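Local coordinates for protein transcriptional regulator, LysR family (PDB 3SZP) that activates virulence genes in Vibrio cholerae as a LysR-type transcription factor, probably by binding promoter DNA through its winged helix-turn-helix, at residues F9-E14 with R63-D67; G88-I93 with E276-F281; S150-A154 with M266-H270; L194-Q198 with V208-R212. All coordinates share one frame. Numbering follows the deposited sequence.

Interaction 1 of 4, residues F9-E14 with R63-D67; sequences FRLVVE and RFYKD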
loop_
_atom_site.group_PDB
_atom_site.type_symbol
_atom_site.label_atom_id
_atom_site.label_comp_id
_atom_site.label_asym_id
_atom_site.label_seq_id
_atom_site.Cartn_x
_atom_site.Cartn_y
_atom_site.Cartn_z
ATOM N N PHE A 9 -10.876 -17.663 -7.229
ATOM C CA PHE A 9 -11.214 -16.545 -6.354
ATOM C C PHE A 9 -11.310 -17.032 -4.918
ATOM O O PHE A 9 -10.722 -16.445 -4.017
ATOM C CB PHE A 9 -12.530 -15.910 -6.805
ATOM C CG PHE A 9 -13.250 -15.145 -5.722
ATOM C CD1 PHE A 9 -12.779 -13.906 -5.284
ATOM C CD2 PHE A 9 -14.415 -15.651 -5.160
ATOM C CE1 PHE A 9 -13.460 -13.191 -4.301
ATOM C CE2 PHE A 9 -15.111 -14.926 -4.184
ATOM C CZ PHE A 9 -14.624 -13.703 -3.746
ATOM N N ARG A 10 -12.032 -18.127 -4.707
ATOM C CA ARG A 10 -12.095 -18.731 -3.385
ATOM C C ARG A 10 -10.701 -19.009 -2.803
ATOM O O ARG A 10 -10.455 -18.730 -1.628
ATOM C CB ARG A 10 -12.906 -20.024 -3.424
ATOM C CG ARG A 10 -12.884 -20.802 -2.109
ATOM C CD ARG A 10 -13.622 -22.132 -2.221
ATOM N NE ARG A 10 -12.932 -23.100 -3.075
ATOM C CZ ARG A 10 -12.152 -24.086 -2.624
ATOM N NH1 ARG A 10 -11.931 -24.229 -1.322
ATOM N NH2 ARG A 10 -11.577 -24.927 -3.478
ATOM N N LEU A 11 -9.796 -19.556 -3.618
ATOM C CA LEU A 11 -8.465 -19.931 -3.138
ATOM C C LEU A 11 -7.647 -18.697 -2.789
ATOM O O LEU A 11 -6.849 -18.705 -1.846
ATOM C CB LEU A 11 -7.706 -20.762 -4.183
ATOM C CG LEU A 11 -8.218 -22.144 -4.587
ATOM C CD1 LEU A 11 -7.245 -22.798 -5.575
ATOM C CD2 LEU A 11 -8.426 -23.038 -3.375
ATOM N N VAL A 12 -7.828 -17.644 -3.579
ATOM C CA VAL A 12 -7.143 -16.388 -3.317
ATOM C C VAL A 12 -7.545 -15.849 -1.943
ATOM O O VAL A 12 -6.703 -15.399 -1.180
ATOM C CB VAL A 12 -7.443 -15.355 -4.412
ATOM C CG1 VAL A 12 -7.113 -13.949 -3.929
ATOM C CG2 VAL A 12 -6.671 -15.707 -5.712
ATOM N N VAL A 13 -8.835 -15.916 -1.633
ATOM C CA VAL A 13 -9.328 -15.438 -0.347
ATOM C C VAL A 13 -8.748 -16.267 0.790
ATOM O O VAL A 13 -8.323 -15.728 1.803
ATOM C CB VAL A 13 -10.879 -15.481 -0.273
ATOM C CG1 VAL A 13 -11.361 -15.064 1.108
ATOM C CG2 VAL A 13 -11.484 -14.589 -1.333
ATOM N N GLU A 14 -8.718 -17.583 0.611
ATOM C CA GLU A 14 -8.188 -18.470 1.638
ATOM C C GLU A 14 -6.707 -18.241 1.924
ATOM O O GLU A 14 -6.281 -18.255 3.078
ATOM C CB GLU A 14 -8.433 -19.922 1.257
ATOM C CG GLU A 14 -9.890 -20.301 1.330
ATOM C CD GLU A 14 -10.145 -21.695 0.814
ATOM O OE1 GLU A 14 -9.166 -22.373 0.397
ATOM O OE2 GLU A 14 -11.334 -22.111 0.825
ATOM N N ARG A 63 -20.161 -11.861 -0.281
ATOM C CA ARG A 63 -21.321 -12.703 -0.526
ATOM C C ARG A 63 -20.950 -13.956 -1.351
ATOM O O ARG A 63 -21.397 -15.063 -1.046
ATOM C CB ARG A 63 -22.397 -11.877 -1.241
ATOM C CG ARG A 63 -23.681 -12.608 -1.538
ATOM C CD ARG A 63 -24.572 -12.702 -0.309
ATOM N NE ARG A 63 -25.729 -13.535 -0.599
ATOM C CZ ARG A 63 -26.862 -13.086 -1.135
ATOM N NH1 ARG A 63 -27.013 -11.789 -1.427
ATOM N NH2 ARG A 63 -27.858 -13.940 -1.367
ATOM N N PHE A 64 -20.131 -13.781 -2.383
ATOM C CA PHE A 64 -19.707 -14.919 -3.204
ATOM C C PHE A 64 -18.870 -15.926 -2.410
ATOM O O PHE A 64 -19.097 -17.137 -2.497
ATOM C CB PHE A 64 -18.967 -14.465 -4.467
ATOM C CG PHE A 64 -19.884 -14.102 -5.610
ATOM C CD1 PHE A 64 -20.355 -15.089 -6.475
ATOM C CD2 PHE A 64 -20.283 -12.787 -5.811
ATOM C CE1 PHE A 64 -21.191 -14.780 -7.532
ATOM C CE2 PHE A 64 -21.119 -12.455 -6.859
ATOM C CZ PHE A 64 -21.585 -13.467 -7.729
ATOM N N TYR A 65 -17.929 -15.432 -1.623
ATOM C CA TYR A 65 -17.072 -16.306 -0.833
ATOM C C TYR A 65 -17.880 -17.120 0.168
ATOM O O TYR A 65 -17.803 -18.346 0.182
ATOM C CB TYR A 65 -15.998 -15.500 -0.102
ATOM C CG TYR A 65 -15.125 -16.341 0.803
ATOM C CD1 TYR A 65 -14.246 -17.287 0.279
ATOM C CD2 TYR A 65 -15.181 -16.192 2.183
ATOM C CE1 TYR A 65 -13.442 -18.058 1.108
ATOM C CE2 TYR A 65 -14.376 -16.959 3.027
ATOM C CZ TYR A 65 -13.511 -17.894 2.482
ATOM O OH TYR A 65 -12.712 -18.655 3.318
ATOM N N LYS A 66 -18.651 -16.437 1.007
ATOM C CA LYS A 66 -19.426 -17.099 2.048
ATOM C C LYS A 66 -20.390 -18.134 1.464
ATOM O O LYS A 66 -20.423 -19.265 1.916
ATOM C CB LYS A 66 -20.180 -16.064 2.898
ATOM C CG LYS A 66 -20.807 -16.617 4.183
ATOM C CD LYS A 66 -19.771 -17.406 5.010
ATOM C CE LYS A 66 -20.183 -17.571 6.491
ATOM N NZ LYS A 66 -21.508 -18.248 6.692
ATOM N N ASP A 67 -21.149 -17.744 0.446
ATOM C CA ASP A 67 -22.226 -18.571 -0.103
ATOM C C ASP A 67 -21.756 -19.730 -0.976
ATOM O O ASP A 67 -22.225 -20.853 -0.815
ATOM C CB ASP A 67 -23.218 -17.714 -0.896
ATOM C CG ASP A 67 -24.147 -16.923 0.004
ATOM O OD1 ASP A 67 -23.794 -16.769 1.188
ATOM O OD2 ASP A 67 -25.220 -16.463 -0.461
#
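Tyr65 lays its ring across helix 9-14 as a knob in the hole formed by Phe9, Arg10, Val13 and Glu14. Val13 CG1 sits over one face of that ring, 3.6 Å from its centroid and only 11° off the normal, a CH-pi contact. At the ring's edge Glu14 CG comes within 3.8 Å of Tyr65 OH. Phe9 CE2 reaches Phe64 CB at 3.9 Å and Tyr65 N at 3.8 Å, so the Phe9 ring packs partly on the backbone of helix 63-67. The segments cross almost at right angles (-92°, axes 10.3 Å apart), with 242 Å² buried in all. Arg10 and Glu14 form a salt bridge with a weak hydrogen bond, Arg10 NH1 to Glu14 OE2 (3.1 Å); the stronger partner of Arg10 is Asn7, whose OD1 bonds to Arg10 NH2. This is how the first helix of the winged helix-turn-helix packs on linker helix 59-83; Phe9 continues to Ile36 and Leu39 of helix 29-43 and to Leu57 of the wing strand 54-57.

Interaction 2 of 4, residues G88-I93 with E276-F281; sequences GASGRI and EKVRLF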
loop_
_atom_site.group_PDB
_atom_site.type_symbol
_atom_site.label_atom_id
_atom_site.label_comp_id
_atom_site.label_asym_id
_atom_site.label_seq_id
_atom_site.Cartn_x
_atom_site.Cartn_y
_atom_site.Cartn_z
ATOM N N GLY A 88 -3.927 -48.751 -9.854
ATOM C CA GLY A 88 -2.694 -49.467 -10.120
ATOM C C GLY A 88 -1.546 -48.509 -10.381
ATOM O O GLY A 88 -1.477 -47.434 -9.786
ATOM N N ALA A 89 -0.657 -48.897 -11.292
ATOM C CA ALA A 89 0.578 -48.157 -11.566
ATOM C C ALA A 89 0.361 -46.931 -12.453
ATOM O O ALA A 89 1.024 -46.775 -13.482
ATOM C CB ALA A 89 1.628 -49.078 -12.173
ATOM N N SER A 90 -0.560 -46.061 -12.047
ATOM C CA SER A 90 -0.894 -44.893 -12.840
ATOM C C SER A 90 -1.494 -43.842 -11.927
ATOM O O SER A 90 -1.909 -44.144 -10.807
ATOM C CB SER A 90 -1.875 -45.249 -13.958
ATOM O OG SER A 90 -3.139 -45.611 -13.440
ATOM N N GLY A 91 -1.536 -42.607 -12.415
ATOM C CA GLY A 91 -1.974 -41.478 -11.622
ATOM C C GLY A 91 -0.851 -40.493 -11.334
ATOM O O GLY A 91 0.317 -40.719 -11.666
ATOM N N ARG A 92 -1.214 -39.382 -10.706
ATOM C CA ARG A 92 -0.251 -38.352 -10.368
ATOM C C ARG A 92 0.162 -38.491 -8.915
ATOM O O ARG A 92 -0.643 -38.841 -8.062
ATOM C CB ARG A 92 -0.860 -36.971 -10.600
ATOM C CG ARG A 92 0.122 -35.821 -10.446
ATOM C CD ARG A 92 -0.597 -34.565 -9.961
ATOM N NE ARG A 92 -1.220 -34.780 -8.657
ATOM C CZ ARG A 92 -2.073 -33.938 -8.084
ATOM N NH1 ARG A 92 -2.415 -32.808 -8.698
ATOM N NH2 ARG A 92 -2.589 -34.227 -6.894
ATOM N N ILE A 93 1.427 -38.231 -8.631
ATOM C CA ILE A 93 1.864 -38.170 -7.250
ATOM C C ILE A 93 2.491 -36.805 -6.957
ATOM O O ILE A 93 3.168 -36.210 -7.799
ATOM C CB ILE A 93 2.804 -39.339 -6.878
ATOM C CG1 ILE A 93 4.197 -39.150 -7.459
ATOM C CG2 ILE A 93 2.228 -40.673 -7.348
ATOM C CD1 ILE A 93 5.083 -40.380 -7.265
ATOM N N GLU A 276 -1.361 -47.710 -4.943
ATOM C CA GLU A 276 -0.249 -48.433 -5.549
ATOM C C GLU A 276 0.812 -47.493 -6.124
ATOM O O GLU A 276 2.010 -47.735 -5.980
ATOM C CB GLU A 276 -0.759 -49.400 -6.627
ATOM C CG GLU A 276 0.296 -50.366 -7.149
ATOM C CD GLU A 276 -0.260 -51.386 -8.144
ATOM O OE1 GLU A 276 -1.393 -51.896 -7.938
ATOM O OE2 GLU A 276 0.443 -51.684 -9.139
ATOM N N LYS A 277 0.363 -46.423 -6.771
ATOM C CA LYS A 277 1.264 -45.479 -7.426
ATOM C C LYS A 277 2.268 -44.903 -6.434
ATOM O O LYS A 277 3.444 -44.739 -6.757
ATOM C CB LYS A 277 0.484 -44.354 -8.115
ATOM C CG LYS A 277 -0.260 -43.434 -7.160
ATOM C CD LYS A 277 -1.144 -42.425 -7.892
ATOM C CE LYS A 277 -1.863 -41.526 -6.897
ATOM N NZ LYS A 277 -3.000 -40.769 -7.495
ATOM N N VAL A 278 1.808 -44.616 -5.217
ATOM C CA VAL A 278 2.695 -44.077 -4.188
ATOM C C VAL A 278 3.569 -45.180 -3.575
ATOM O O VAL A 278 4.756 -44.967 -3.322
ATOM C CB VAL A 278 1.901 -43.328 -3.100
ATOM C CG1 VAL A 278 2.838 -42.675 -2.109
ATOM C CG2 VAL A 278 0.975 -42.276 -3.740
ATOM N N ARG A 279 2.986 -46.356 -3.354
ATOM C CA ARG A 279 3.746 -47.503 -2.850
ATOM C C ARG A 279 4.926 -47.850 -3.757
ATOM O O ARG A 279 6.029 -48.062 -3.283
ATOM C CB ARG A 279 2.852 -48.739 -2.675
ATOM C CG ARG A 279 1.899 -48.670 -1.489
ATOM C CD ARG A 279 1.324 -50.055 -1.142
ATOM N NE ARG A 279 0.783 -50.741 -2.316
ATOM C CZ ARG A 279 -0.511 -50.820 -2.609
ATOM N NH1 ARG A 279 -1.411 -50.269 -1.803
ATOM N NH2 ARG A 279 -0.911 -51.465 -3.699
ATOM N N LEU A 280 4.678 -47.927 -5.059
ATOM C CA LEU A 280 5.736 -48.164 -6.032
ATOM C C LEU A 280 6.847 -47.111 -5.917
ATOM O O LEU A 280 8.042 -47.426 -5.925
ATOM C CB LEU A 280 5.152 -48.154 -7.445
ATOM C CG LEU A 280 4.254 -49.335 -7.821
ATOM C CD1 LEU A 280 3.584 -49.133 -9.182
ATOM C CD2 LEU A 280 5.039 -50.633 -7.795
ATOM N N PHE A 281 6.451 -45.852 -5.810
ATOM C CA PHE A 281 7.425 -44.789 -5.661
ATOM C C PHE A 281 8.252 -44.984 -4.393
ATOM O O PHE A 281 9.479 -45.005 -4.426
ATOM C CB PHE A 281 6.746 -43.417 -5.651
ATOM C CG PHE A 281 7.711 -42.276 -5.527
ATOM C CD1 PHE A 281 8.440 -41.845 -6.630
ATOM C CD2 PHE A 281 7.911 -41.647 -4.304
ATOM C CE1 PHE A 281 9.348 -40.789 -6.513
ATOM C CE2 PHE A 281 8.812 -40.587 -4.182
ATOM C CZ PHE A 281 9.526 -40.166 -5.284
HETATM O O HOH W 1 -2.525 -46.131 -7.904
#
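Where the chain enters the periplasmic-binding-protein-like regulatory domain, strand 91-98 of an alpha/beta subdomain is covered by the C-terminal helix 276-287. The long bump is Lys277: its extended side chain lies in a groove along the backbone of 90-92, with CD 3.5 Å from Ser90 O and 3.9 Å from Gly91 CA. Gly91 leaves that groove open, since a CB there would run into Lys277 CD. Ile93 fills the hollow between Lys277, Val278 and Phe281, with CG2 3.7 Å from Lys277 CG and 4.1 Å from Val278 CG2, and CD1 3.7 Å from Phe281 CG. Ala89, centre of an inverse gamma turn, sets its CB against Leu280 CD1 at 3.6 Å. Phe281 also meets Phe113 edge-to-face, and Ile93 reaches Ile120 and Ile122. At the helix start a water fills the gap, donating to Gly88 O (2.5 Å) and accepting from Lys277 N (3.1 Å), and at the far end Lys277 NZ makes a weak hydrogen bond to Arg92 O at 3.1 Å.

Interaction 3 of 4, residues S150-A154 with M266-H270; sequences SSLIA and MLYNH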
loop_
_atom_site.group_PDB
_atom_site.type_symbol
_atom_site.label_atom_id
_atom_site.label_comp_id
_atom_site.label_asym_id
_atom_site.label_seq_id
_atom_site.Cartn_x
_atom_site.Cartn_y
_atom_site.Cartn_z
ATOM N N SER A 150 5.215 -35.556 13.544
ATOM C CA SER A 150 3.762 -35.653 13.474
ATOM C C SER A 150 3.208 -36.495 12.321
ATOM O O SER A 150 3.380 -36.158 11.150
ATOM C CB SER A 150 3.136 -34.251 13.464
ATOM O OG SER A 150 3.728 -33.425 12.473
ATOM N N SER A 151 2.551 -37.595 12.682
ATOM C CA SER A 151 1.695 -38.357 11.771
ATOM C C SER A 151 2.381 -38.824 10.496
ATOM O O SER A 151 1.729 -38.978 9.460
ATOM C CB SER A 151 0.464 -37.530 11.388
ATOM O OG SER A 151 0.785 -36.582 10.382
ATOM N N LEU A 152 3.684 -39.061 10.557
ATOM C CA LEU A 152 4.413 -39.394 9.338
ATOM C C LEU A 152 5.522 -40.414 9.525
ATOM O O LEU A 152 6.342 -40.297 10.435
ATOM C CB LEU A 152 4.972 -38.129 8.691
ATOM C CG LEU A 152 4.008 -37.365 7.783
ATOM C CD1 LEU A 152 4.692 -36.127 7.244
ATOM C CD2 LEU A 152 3.517 -38.245 6.639
ATOM N N ILE A 153 5.532 -41.420 8.657
ATOM C CA ILE A 153 6.664 -42.333 8.571
ATOM C C ILE A 153 7.847 -41.575 7.993
ATOM O O ILE A 153 7.729 -40.908 6.965
ATOM C CB ILE A 153 6.369 -43.547 7.672
ATOM C CG1 ILE A 153 5.060 -44.211 8.089
ATOM C CG2 ILE A 153 7.511 -44.553 7.752
ATOM C CD1 ILE A 153 5.060 -44.631 9.527
ATOM N N ALA A 154 8.987 -41.675 8.662
ATOM C CA ALA A 154 10.202 -41.038 8.183
ATOM C C ALA A 154 11.235 -42.101 7.858
ATOM O O ALA A 154 11.369 -43.087 8.575
ATOM C CB ALA A 154 10.741 -40.095 9.234
ATOM N N MET A 266 12.940 -39.105 3.651
ATOM C CA MET A 266 11.688 -39.234 2.932
ATOM C C MET A 266 10.600 -39.484 3.963
ATOM O O MET A 266 10.760 -40.327 4.836
ATOM C CB MET A 266 11.741 -40.419 1.972
ATOM C CG MET A 266 10.399 -40.799 1.349
ATOM S SD MET A 266 10.550 -42.009 -0.008
ATOM C CE MET A 266 11.418 -43.327 0.847
ATOM N N LEU A 267 9.503 -38.741 3.868
ATOM C CA LEU A 267 8.399 -38.898 4.794
ATOM C C LEU A 267 7.157 -39.198 3.987
ATOM O O LEU A 267 7.001 -38.680 2.882
ATOM C CB LEU A 267 8.179 -37.623 5.609
ATOM C CG LEU A 267 9.377 -36.811 6.115
ATOM C CD1 LEU A 267 8.871 -35.887 7.225
ATOM C CD2 LEU A 267 10.472 -37.688 6.665
ATOM N N TYR A 268 6.287 -40.043 4.535
ATOM C CA TYR A 268 5.048 -40.433 3.872
ATOM C C TYR A 268 4.074 -41.024 4.867
ATOM O O TYR A 268 4.464 -41.453 5.948
ATOM C CB TYR A 268 5.320 -41.463 2.782
ATOM C CG TYR A 268 6.132 -42.659 3.248
ATOM C CD1 TYR A 268 7.513 -42.579 3.371
ATOM C CD2 TYR A 268 5.517 -43.861 3.558
ATOM C CE1 TYR A 268 8.261 -43.662 3.786
ATOM C CE2 TYR A 268 6.255 -44.953 3.978
ATOM C CZ TYR A 268 7.628 -44.846 4.087
ATOM O OH TYR A 268 8.371 -45.932 4.508
ATOM N N ASN A 269 2.799 -41.042 4.496
ATOM C CA ASN A 269 1.782 -41.734 5.271
ATOM C C ASN A 269 1.945 -43.247 5.139
ATOM O O ASN A 269 2.310 -43.748 4.073
ATOM C CB ASN A 269 0.396 -41.302 4.809
ATOM C CG ASN A 269 0.030 -39.908 5.287
ATOM O OD1 ASN A 269 -0.677 -39.757 6.286
ATOM N ND2 ASN A 269 0.512 -38.878 4.579
ATOM N N HIS A 270 1.682 -43.972 6.223
ATOM C CA HIS A 270 1.884 -45.420 6.244
ATOM C C HIS A 270 1.373 -46.067 4.967
ATOM O O HIS A 270 0.354 -45.656 4.420
ATOM C CB HIS A 270 1.206 -46.063 7.455
ATOM C CG HIS A 270 1.467 -47.533 7.572
ATOM N ND1 HIS A 270 2.740 -48.058 7.669
ATOM C CD2 HIS A 270 0.624 -48.592 7.584
ATOM C CE1 HIS A 270 2.666 -49.375 7.750
ATOM N NE2 HIS A 270 1.394 -49.724 7.700
#
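Two backbone hydrogen bonds fasten these antiparallel strand ends, and both belong to a single hydrogen-bonded pair, Ile153 with Tyr268. Ile153 N gives to Tyr268 O at 2.9 Å, and Tyr268 N gives back to Ile153 O at 3.0 Å with the straighter geometry, 154° against 134°. Ile153 O also receives a CA-H...O contact from Leu267 CA at 3.0 Å. Next comes the non-hydrogen-bonded pair Ala154 and Leu267, whose CA atoms are 4.4 Å apart; there Ala154 CA points a C-H at Met266 O (3.5 Å), and the ladder goes on with a backbone hydrogen bond between Met266 and Arg155. The amide of Leu267 and its carbonyl face away from this pairing, and Leu267 bonds through its backbone to Ile141 on strand 140-144. Ahead of the strand, Leu152 O is taken by Gln147 NE2, and Ser151 OG turns back to donate to Ser150 O at 2.7 Å. Side chains close both faces: Ile153 CB stands over the Tyr268 ring, 4.0 Å from its centroid, while Ala154 CB meets Leu267 CD2 at 3.5 Å. In the regulatory domain's central mixed sheet, strand 262-268 thus lies between 140-144 and 153-166, with Met266 and Tyr268 packed on helix 276-287.

Interaction 4 of 4, residues L194-Q198 with V208-R212; sequences LLKWQ and VNSDR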
loop_
_atom_site.group_PDB
_atom_site.type_symbol
_atom_site.label_atom_id
_atom_site.label_comp_id
_atom_site.label_asym_id
_atom_site.label_seq_id
_atom_site.Cartn_x
_atom_site.Cartn_y
_atom_site.Cartn_z
ATOM N N LEU A 194 22.940 -22.470 5.097
ATOM C CA LEU A 194 24.246 -22.511 5.759
ATOM C C LEU A 194 24.774 -21.085 5.913
ATOM O O LEU A 194 25.723 -20.672 5.237
ATOM C CB LEU A 194 25.231 -23.378 4.966
ATOM C CG LEU A 194 24.739 -24.805 4.658
ATOM C CD1 LEU A 194 25.698 -25.502 3.707
ATOM C CD2 LEU A 194 24.579 -25.613 5.949
ATOM N N LEU A 195 24.138 -20.341 6.807
ATOM C CA LEU A 195 24.485 -18.946 7.022
ATOM C C LEU A 195 25.364 -18.798 8.258
ATOM O O LEU A 195 26.312 -18.010 8.267
ATOM C CB LEU A 195 23.217 -18.098 7.154
ATOM C CG LEU A 195 22.287 -18.206 5.945
ATOM C CD1 LEU A 195 21.041 -17.362 6.146
ATOM C CD2 LEU A 195 23.002 -17.814 4.660
ATOM N N LYS A 196 25.038 -19.576 9.287
ATOM C CA LYS A 196 25.764 -19.573 10.548
ATOM C C LYS A 196 26.676 -20.800 10.573
ATOM O O LYS A 196 26.211 -21.918 10.753
ATOM C CB LYS A 196 24.778 -19.621 11.719
ATOM C CG LYS A 196 25.381 -19.413 13.094
ATOM C CD LYS A 196 24.288 -19.490 14.176
ATOM C CE LYS A 196 24.742 -18.872 15.507
ATOM N NZ LYS A 196 23.692 -18.923 16.591
ATOM N N TRP A 197 27.973 -20.589 10.372
ATOM C CA TRP A 197 28.888 -21.713 10.248
ATOM C C TRP A 197 29.305 -22.148 11.644
ATOM O O TRP A 197 29.757 -21.341 12.465
ATOM C CB TRP A 197 30.110 -21.344 9.410
ATOM C CG TRP A 197 29.807 -20.950 7.968
ATOM C CD1 TRP A 197 28.584 -20.939 7.346
ATOM C CD2 TRP A 197 30.756 -20.490 6.993
ATOM N NE1 TRP A 197 28.722 -20.520 6.038
ATOM C CE2 TRP A 197 30.044 -20.233 5.802
ATOM C CE3 TRP A 197 32.144 -20.276 7.013
ATOM C CZ2 TRP A 197 30.676 -19.774 4.641
ATOM C CZ3 TRP A 197 32.765 -19.819 5.866
ATOM C CH2 TRP A 197 32.034 -19.572 4.696
ATOM N N GLN A 198 29.136 -23.431 11.915
ATOM C CA GLN A 198 29.457 -23.993 13.210
ATOM C C GLN A 198 30.468 -25.120 12.970
ATOM O O GLN A 198 30.119 -26.213 12.513
ATOM C CB GLN A 198 28.168 -24.490 13.863
ATOM C CG GLN A 198 28.334 -25.580 14.894
ATOM C CD GLN A 198 28.782 -25.040 16.234
ATOM O OE1 GLN A 198 29.881 -24.479 16.349
ATOM N NE2 GLN A 198 27.925 -25.177 17.255
ATOM N N VAL A 208 32.167 -20.484 15.680
ATOM C CA VAL A 208 30.895 -20.096 15.091
ATOM C C VAL A 208 31.097 -18.819 14.290
ATOM O O VAL A 208 31.529 -17.799 14.833
ATOM C CB VAL A 208 29.815 -19.865 16.153
ATOM C CG1 VAL A 208 28.572 -19.246 15.515
ATOM C CG2 VAL A 208 29.458 -21.183 16.846
ATOM N N ASN A 209 30.827 -18.885 12.991
ATOM C CA ASN A 209 30.939 -17.703 12.152
ATOM C C ASN A 209 29.570 -17.269 11.655
ATOM O O ASN A 209 28.897 -17.980 10.885
ATOM C CB ASN A 209 31.886 -17.922 10.966
ATOM C CG ASN A 209 32.118 -16.643 10.168
ATOM O OD1 ASN A 209 31.199 -16.119 9.533
ATOM N ND2 ASN A 209 33.347 -16.135 10.201
ATOM N N SER A 210 29.161 -16.086 12.095
ATOM C CA SER A 210 27.924 -15.516 11.626
ATOM C C SER A 210 28.162 -14.178 10.921
ATOM O O SER A 210 27.297 -13.318 10.949
ATOM C CB SER A 210 26.946 -15.368 12.790
ATOM O OG SER A 210 27.487 -14.541 13.799
ATOM N N ASP A 211 29.330 -13.997 10.296
ATOM C CA ASP A 211 29.554 -12.838 9.432
ATOM C C ASP A 211 28.515 -12.871 8.331
ATOM O O ASP A 211 28.141 -13.956 7.860
ATOM C CB ASP A 211 30.932 -12.865 8.771
ATOM C CG ASP A 211 32.064 -12.938 9.761
ATOM O OD1 ASP A 211 31.832 -12.639 10.945
ATOM O OD2 ASP A 211 33.191 -13.292 9.349
ATOM N N ARG A 212 28.064 -11.698 7.903
ATOM C CA ARG A 212 27.050 -11.590 6.857
ATOM C C ARG A 212 27.536 -12.094 5.506
ATOM O O ARG A 212 26.756 -12.644 4.721
ATOM C CB ARG A 212 26.595 -10.141 6.719
ATOM C CG ARG A 212 25.711 -9.699 7.853
ATOM C CD ARG A 212 24.483 -10.580 7.906
ATOM N NE ARG A 212 23.339 -9.944 7.258
ATOM C CZ ARG A 212 22.183 -10.557 7.031
ATOM N NH1 ARG A 212 22.030 -11.829 7.388
ATOM N NH2 ARG A 212 21.183 -9.904 6.442
#
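An Asx turn ends this pairing: as strand 206-209 of a two-stranded beta hairpin gives way to loop, Asn209 OD1 accepts from Asp211 N at 2.9 Å. The same side chain returns a weak bond, Asn209 ND2 to Asp211 OD2 at 3.0 Å. Lys190 adds a third tie, giving hydrogen bonds to Asn209 OD1, Leu195 O and Asp211 O while its charge makes a cation-pi contact with Trp197. The antiparallel partners meet at the hydrogen-bonded pair Trp197 and Asn209, with Trp197 N to Asn209 O at 2.8 Å and Asn209 N to Trp197 O at 2.7 Å, both at 158°. Their side chains share one face, CB to CB 4.2 Å, and sit over Leu183 and Leu188, fixing the hairpin onto the body of the regulatory domain; Trp197 reaches on to Leu164 and Leu235. On the other face the non-hydrogen-bonded pair Gln198 and Val208 is exposed, yet Gln198 OE1 is buried against Val208 CG2 (3.4 Å) with no polar partner; Lys196 CE stretches along to Val208 CG1 at 3.8 Å. Before the strand the chain folds back on itself under the indole, and Trp197 NE1 donates to Leu194 O at 3.1 Å.

Interaction 1 belongs to the DNA-binding end, the other three to the regulatory domain; its centre is about 33 Å from that of interaction 2, and helix 59-83 leads towards the strand of the latter. Interactions 2 and 3 are neighbours, centres about 17 Å apart and nearest atoms about 5 Å, both on the same sheet and both bearing on helix 276-287. Interaction 4 is about 42 Å from interaction 2, centre to centre, on the opposite side of the chain's centre. Along the chain 4 is nested within 3, and 3 within 2. In the tetramer Arg212 of interaction 4 salt-bridges Glu123 of the third subunit, whose own Arg212 packs on Arg92 of interaction 2.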